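Long-range contact in ATP-dependent RNA helicase HrpB (Escherichia coli, PDB 6EUD), which hydrolyses ATP to ADP and phosphate as a DExH-box NTPase of the RNA helicase family: residues A[704-708]-A[745-749]. Numbering follows the deposited sequence.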
# COMPACT_ATOMS: atom_id res chain seq x y z
N SER A 704 20.65 25.53 28.78
CA SER A 704 21.11 24.95 30.03
C SER A 704 21.64 23.51 29.87
O SER A 704 22.66 23.15 30.48
CB SER A 704 19.98 24.96 31.06
OG SER A 704 20.38 24.22 32.19
N GLU A 705 20.95 22.69 29.07
CA GLU A 705 21.29 21.28 28.97
C GLU A 705 22.32 21.01 27.88
O GLU A 705 23.09 20.05 27.99
CB GLU A 705 20.04 20.45 28.71
CG GLU A 705 19.06 20.47 29.86
CD GLU A 705 19.73 20.19 31.21
OE1 GLU A 705 20.63 19.33 31.28
OE2 GLU A 705 19.35 20.85 32.21
N LEU A 706 22.33 21.83 26.84
CA LEU A 706 23.36 21.76 25.81
C LEU A 706 23.96 23.14 25.60
O LEU A 706 23.79 23.74 24.54
CB LEU A 706 22.81 21.22 24.49
CG LEU A 706 22.48 19.73 24.38
CD1 LEU A 706 21.16 19.37 25.08
CD2 LEU A 706 22.42 19.32 22.90
N PRO A 707 24.67 23.63 26.62
CA PRO A 707 25.18 25.01 26.65
C PRO A 707 26.27 25.24 25.61
O PRO A 707 27.01 24.30 25.29
CB PRO A 707 25.75 25.13 28.07
CG PRO A 707 26.23 23.72 28.38
CD PRO A 707 25.18 22.82 27.75
N ALA A 708 26.37 26.48 25.11
CA ALA A 708 27.39 26.80 24.12
C ALA A 708 28.75 26.82 24.76
O ALA A 708 29.75 26.50 24.11
CB ALA A 708 27.10 28.16 23.45
N THR A 745 29.71 16.86 32.51
CA THR A 745 28.65 16.28 31.71
C THR A 745 27.59 17.31 31.38
O THR A 745 27.39 18.26 32.12
CB THR A 745 27.94 15.10 32.40
OG1 THR A 745 27.30 15.56 33.60
CG2 THR A 745 28.91 13.99 32.73
N ILE A 746 26.90 17.09 30.26
CA ILE A 746 25.78 17.92 29.88
C ILE A 746 24.55 17.03 29.67
O ILE A 746 24.60 15.85 29.99
CB ILE A 746 26.08 18.71 28.60
CG1 ILE A 746 26.34 17.74 27.44
CG2 ILE A 746 27.28 19.60 28.82
CD1 ILE A 746 26.74 18.43 26.17
N ALA A 747 23.46 17.61 29.14
CA ALA A 747 22.26 16.86 28.79
C ALA A 747 21.68 16.10 29.99
O ALA A 747 21.55 14.89 29.96
CB ALA A 747 22.55 15.88 27.62
N GLN A 748 21.36 16.83 31.06
CA GLN A 748 20.84 16.25 32.30
C GLN A 748 21.74 15.14 32.83
O GLN A 748 21.25 14.12 33.32
CB GLN A 748 19.40 15.72 32.08
CG GLN A 748 18.44 16.84 31.65
CD GLN A 748 17.01 16.38 31.44
OE1 GLN A 748 16.63 15.26 31.80
NE2 GLN A 748 16.20 17.24 30.83
N GLY A 749 23.06 15.33 32.73
CA GLY A 749 24.00 14.35 33.26
C GLY A 749 24.21 13.09 32.43
O GLY A 749 24.88 12.16 32.84
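Glu705, the last residue of helix 696-705, grips the turn at Ala747 and Gln748 through two oxygens. The backbone O of Glu705 accepts a hydrogen bond from Ala747 N at 2.7 Å, in the carbonyl plane and on a lone pair. Gln748 N donates a second hydrogen bond, to Glu705 OE1 at 2.6 Å. That N-H meets the anti side of OE1, 27° out of the carboxylate plane. The side chain bends at chi2 (-48°), which brings the carboxylate to the turn. Glu705 OE1 also lies against Gln748 CG, at 3.3 Å. The amide of Gln748 stands nearly perpendicular to the carboxylate, and Gln748 NE2 is hydrogen-bonded to Tyr650 OH. Ala747 and Gln748 both have positive phi, and their successive N-H groups serve the one glutamate. With an alanine here, Gln748 N would probably lose its carboxylate acceptor and the turn would be less firmly held. Pro707 adds an apolar touch, Pro707 CD to Ile746 CG2 at 4.0 Å. In the C-terminal region, the contact thus joins the end of a helix to the turn after strand 745-746, which pairs antiparallel with strand 751-758. Leu706 and Ile746 both pack on Trp646 of helix 631-646, while Pro707 and Ile746 share Ile720 of strand 717-721.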